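Local coordinates for A-adding tRNA nucleotidyltransferase (Aquifex aeolicus, PDB 4WBY), which adds the terminal adenosine to tRNAs ending in CC, using ATP and magnesium to complete the CCA end, at residues 11-16 with 132-137; 17-22 with 62-67. All coordinates share one frame; numbering follows the deposited sequence.

Contact 1: 11-16 with 132-137; sequences EIAREV and EDYGTL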
# COMPACT_ATOMS: atom_id res chain seq x y z
N GLU A 11 28.49 -1.29 4.25
CA GLU A 11 29.48 -0.21 4.28
C GLU A 11 28.97 1.01 5.03
O GLU A 11 29.67 1.58 5.87
CB GLU A 11 29.90 0.19 2.86
CG GLU A 11 30.76 -0.83 2.15
CD GLU A 11 31.40 -0.27 0.88
OE1 GLU A 11 31.20 0.92 0.57
OE2 GLU A 11 32.10 -1.04 0.18
N ILE A 12 27.73 1.42 4.75
CA ILE A 12 27.16 2.57 5.42
C ILE A 12 26.88 2.27 6.90
O ILE A 12 27.12 3.11 7.76
CB ILE A 12 25.87 3.04 4.70
CG1 ILE A 12 26.22 3.67 3.35
CG2 ILE A 12 25.10 4.05 5.56
CD1 ILE A 12 27.13 4.89 3.45
N ALA A 13 26.38 1.07 7.20
CA ALA A 13 26.13 0.70 8.59
C ALA A 13 27.41 0.79 9.43
O ALA A 13 27.41 1.35 10.53
CB ALA A 13 25.55 -0.71 8.66
N ARG A 14 28.51 0.24 8.90
CA ARG A 14 29.80 0.32 9.59
C ARG A 14 30.19 1.77 9.83
O ARG A 14 30.61 2.14 10.94
CB ARG A 14 30.89 -0.38 8.77
CG ARG A 14 30.78 -1.89 8.70
CD ARG A 14 31.22 -2.57 9.99
NE ARG A 14 31.15 -4.02 9.84
CZ ARG A 14 31.48 -4.88 10.79
NH1 ARG A 14 31.92 -4.45 11.96
NH2 ARG A 14 31.37 -6.19 10.57
N GLU A 15 30.07 2.59 8.79
CA GLU A 15 30.48 3.99 8.87
C GLU A 15 29.62 4.77 9.86
O GLU A 15 30.13 5.61 10.60
CB GLU A 15 30.42 4.64 7.49
CG GLU A 15 30.98 6.05 7.49
CD GLU A 15 31.10 6.62 6.09
OE1 GLU A 15 30.53 6.03 5.16
OE2 GLU A 15 31.76 7.67 5.95
N VAL A 16 28.32 4.51 9.87
CA VAL A 16 27.45 5.19 10.83
C VAL A 16 27.89 4.89 12.28
O VAL A 16 27.95 5.79 13.11
CB VAL A 16 25.98 4.80 10.61
CG1 VAL A 16 25.11 5.20 11.81
CG2 VAL A 16 25.47 5.46 9.35
N GLU A 132 31.11 -1.98 19.42
CA GLU A 132 31.43 -3.07 20.34
C GLU A 132 30.47 -4.25 20.24
O GLU A 132 30.76 -5.34 20.75
CB GLU A 132 31.47 -2.56 21.78
CG GLU A 132 30.16 -2.63 22.52
CD GLU A 132 29.21 -1.51 22.15
OE1 GLU A 132 29.61 -0.60 21.39
OE2 GLU A 132 28.04 -1.56 22.62
N ASP A 133 29.33 -4.06 19.57
CA ASP A 133 28.33 -5.13 19.47
C ASP A 133 27.66 -5.12 18.10
O ASP A 133 26.47 -5.37 17.97
CB ASP A 133 27.28 -5.01 20.58
CG ASP A 133 26.39 -3.79 20.41
OD1 ASP A 133 26.80 -2.84 19.71
OD2 ASP A 133 25.26 -3.81 20.96
N TYR A 134 28.45 -4.86 17.08
CA TYR A 134 27.93 -4.70 15.72
C TYR A 134 27.12 -5.90 15.26
O TYR A 134 27.58 -7.05 15.34
CB TYR A 134 29.09 -4.45 14.76
CG TYR A 134 28.66 -4.15 13.35
CD1 TYR A 134 28.56 -5.17 12.41
CD2 TYR A 134 28.35 -2.85 12.96
CE1 TYR A 134 28.18 -4.89 11.11
CE2 TYR A 134 27.98 -2.56 11.67
CZ TYR A 134 27.89 -3.59 10.74
OH TYR A 134 27.53 -3.30 9.45
N GLY A 135 25.92 -5.63 14.76
CA GLY A 135 25.03 -6.66 14.24
C GLY A 135 24.13 -7.30 15.29
O GLY A 135 23.33 -8.17 14.95
N THR A 136 24.23 -6.88 16.55
CA THR A 136 23.37 -7.43 17.60
C THR A 136 21.90 -7.09 17.34
O THR A 136 21.56 -5.92 17.12
CB THR A 136 23.78 -6.93 18.99
OG1 THR A 136 25.11 -7.36 19.27
CG2 THR A 136 22.85 -7.46 20.06
N LEU A 137 21.05 -8.11 17.38
CA LEU A 137 19.61 -7.90 17.29
C LEU A 137 19.08 -7.54 18.66
O LEU A 137 19.18 -8.32 19.61
CB LEU A 137 18.91 -9.15 16.75
CG LEU A 137 17.38 -9.06 16.61
CD1 LEU A 137 16.97 -8.04 15.56
CD2 LEU A 137 16.84 -10.43 16.26
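From helix 7-22, R14 lays its side chain across one face of the Y134 ring. CB carries CG away from the carbonyl carbon, on the side of the backbone N, and CG passes the phenol oxygen, with R14 CG 3.6 Å from Y134 OH. The chain then bends at chi2 (-76°), which turns CD over the ring: R14 CD sits 3.8 Å from the ring centroid, a CH-pi contact. NE follows above the CE1–CZ bond and also makes a salt bridge to E10 OE2, one turn back on the same helix. At the tip the guanidinium lies flat on the ring, planes 11° apart, in an offset cation-pi stack whose CZ is 3.6 Å from the centroid of Y134. NH1 ends the run over CD1, reaching toward CG, while NH2 hangs just beyond the rim of the ring beside the CD1–CE1 bond.

The loop holding Y134 links strands 126-128 and 137-138 at one border of the mixed sheet of the polymerase head domain, so the stack ties the N-terminal helix to that border. D133 to T136 form a type II turn with G135 at its third position, and D133 O accepts from both T136 N and T136 OG1, the latter at 2.7 Å. From this turn the tyrosine swings out with CG anti to its backbone N, chi1 -175°, and its ring points at the helix. There A13 CB packs 3.4 Å from Y134 OH, while that hydroxyl hydrogen-bonds E10, whose carboxylate thus serves both stacked partners through separate oxygens.

Contact 2: 17-22 with 62-67; sequences GQIAKE and ARRHGV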
# COMPACT_ATOMS: atom_id res chain seq x y z
N GLY A 17 28.24 3.63 12.57
CA GLY A 17 28.74 3.29 13.90
C GLY A 17 30.05 3.98 14.23
O GLY A 17 30.29 4.37 15.38
N GLN A 18 30.93 4.12 13.24
CA GLN A 18 32.21 4.79 13.44
C GLN A 18 31.99 6.27 13.76
O GLN A 18 32.58 6.81 14.71
CB GLN A 18 33.09 4.63 12.21
CG GLN A 18 33.54 3.19 11.96
CD GLN A 18 33.98 2.94 10.52
OE1 GLN A 18 33.92 3.83 9.67
NE2 GLN A 18 34.40 1.71 10.23
N ILE A 19 31.15 6.92 12.97
CA ILE A 19 30.86 8.33 13.20
C ILE A 19 30.17 8.51 14.55
O ILE A 19 30.49 9.44 15.29
CB ILE A 19 29.99 8.92 12.07
CG1 ILE A 19 30.75 8.89 10.75
CG2 ILE A 19 29.57 10.35 12.39
CD1 ILE A 19 29.89 9.24 9.55
N ALA A 20 29.24 7.61 14.88
CA ALA A 20 28.58 7.69 16.18
C ALA A 20 29.60 7.67 17.32
O ALA A 20 29.53 8.50 18.24
CB ALA A 20 27.57 6.55 16.34
N LYS A 21 30.55 6.74 17.26
CA LYS A 21 31.58 6.68 18.29
C LYS A 21 32.39 7.97 18.35
O LYS A 21 32.68 8.46 19.45
CB LYS A 21 32.53 5.50 18.05
CG LYS A 21 33.56 5.35 19.18
CD LYS A 21 32.86 4.91 20.47
CE LYS A 21 33.78 4.94 21.66
NZ LYS A 21 34.10 6.32 22.08
N GLU A 22 32.75 8.52 17.19
CA GLU A 22 33.52 9.77 17.16
C GLU A 22 32.77 10.90 17.86
O GLU A 22 33.38 11.79 18.47
CB GLU A 22 33.83 10.18 15.71
CG GLU A 22 34.73 9.23 14.95
CD GLU A 22 34.85 9.60 13.48
OE1 GLU A 22 34.70 10.80 13.15
OE2 GLU A 22 35.09 8.70 12.65
N ALA A 62 26.75 12.83 5.37
CA ALA A 62 26.48 13.46 4.08
C ALA A 62 27.69 14.22 3.55
O ALA A 62 27.99 14.17 2.36
CB ALA A 62 25.29 14.39 4.20
N ARG A 63 28.38 14.94 4.43
CA ARG A 63 29.58 15.67 4.06
C ARG A 63 30.64 14.73 3.50
O ARG A 63 31.27 14.99 2.46
CB ARG A 63 30.13 16.43 5.27
CG ARG A 63 31.35 17.28 4.96
CD ARG A 63 32.03 17.80 6.23
NE ARG A 63 32.70 16.73 6.97
CZ ARG A 63 33.90 16.25 6.66
NH1 ARG A 63 34.56 16.75 5.64
NH2 ARG A 63 34.44 15.28 7.39
N ARG A 64 30.84 13.60 4.18
CA ARG A 64 31.86 12.66 3.74
C ARG A 64 31.52 12.04 2.39
O ARG A 64 32.43 11.73 1.61
CB ARG A 64 32.04 11.56 4.78
CG ARG A 64 32.57 12.11 6.08
CD ARG A 64 32.85 11.01 7.08
NE ARG A 64 33.19 11.58 8.38
CZ ARG A 64 33.68 10.89 9.41
NH1 ARG A 64 33.90 9.59 9.29
NH2 ARG A 64 33.95 11.50 10.55
N HIS A 65 30.23 11.89 2.10
CA HIS A 65 29.81 11.29 0.83
C HIS A 65 29.47 12.32 -0.25
O HIS A 65 29.14 11.94 -1.38
CB HIS A 65 28.64 10.35 1.07
CG HIS A 65 29.05 9.06 1.70
ND1 HIS A 65 29.37 7.95 0.95
CD2 HIS A 65 29.28 8.73 2.99
CE1 HIS A 65 29.73 6.97 1.77
NE2 HIS A 65 29.69 7.42 3.01
N GLY A 66 29.58 13.60 0.08
CA GLY A 66 29.30 14.66 -0.87
C GLY A 66 27.85 14.70 -1.35
O GLY A 66 27.59 15.02 -2.51
N VAL A 67 26.90 14.38 -0.46
CA VAL A 67 25.49 14.41 -0.84
C VAL A 67 24.70 15.46 -0.07
O VAL A 67 25.08 15.86 1.03
CB VAL A 67 24.79 13.03 -0.64
CG1 VAL A 67 25.45 11.98 -1.53
CG2 VAL A 67 24.78 12.61 0.84
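E22 OE1 takes a hydrogen bond from R64 NH2 at 2.8 Å, a bond that is part of a salt bridge between two helices near their C-terminal ends. Helices 7-22 and 54-65 both belong to the nucleotidyltransferase head, and this bridge spans them at the C-terminal turn of each, where they are far enough apart for long side chains to do the work: the nearest CA atoms, of I19 and R64, are 10.5 Å from each other. The two charged chains come from opposite directions. E22 is extended beyond CG, and R64 runs straight from CG to NE, chi2 and chi3 both near 180°, which carries its guanidinium across the gap. The bond is moderately bent, with an N-H...O angle of 151°. It uses the syn side of the carboxylate oxygen and lies close to the guanidinium plane, although the two flat groups are turned 25° against each other. The second oxygen stays farther off, E22 OE2 being 3.7 Å from R64 NH1, so a single bond links the two groups.

R64 has another anchor on its own helix, where NE pairs with E60; two acids, E22 at NH2 and E60 at NE, should limit the rotation of the guanidinium and probably stabilise its positive charge. Behind R64, the chain leaves helix 54-65 through a Schellman motif: G66 takes positive phi, and V67 N returns to A62 O. Beneath the salt bridge I19 supplies the apolar part, sliding past the arginine in the opposite sense and setting CG1 over one face of the guanidinium, off-centre, 3.5 Å from R64 NH1.

Overall arrangement
Both contacts are built on helix 7-22, contact 1 on its middle turns and contact 2 on its last ones, with centres about 13 Å apart. Along the chain the partners come in reverse order: helix 54-65 supplies contact 2 first, and the loop before strand 137-138 closes contact 1 later, so the shorter connection lies within the longer. The helix is thereby joined to a neighbouring helix and to a border of the head's mixed sheet. The two contacts also touch directly, E15 OE1 lying 2.7 Å from H65 NE2, probably a hydrogen bond. A13 is about 10 Å, side chain to side chain, from V33 of the ATP site, whereas contact 2 is remote from the ATP and magnesium sites.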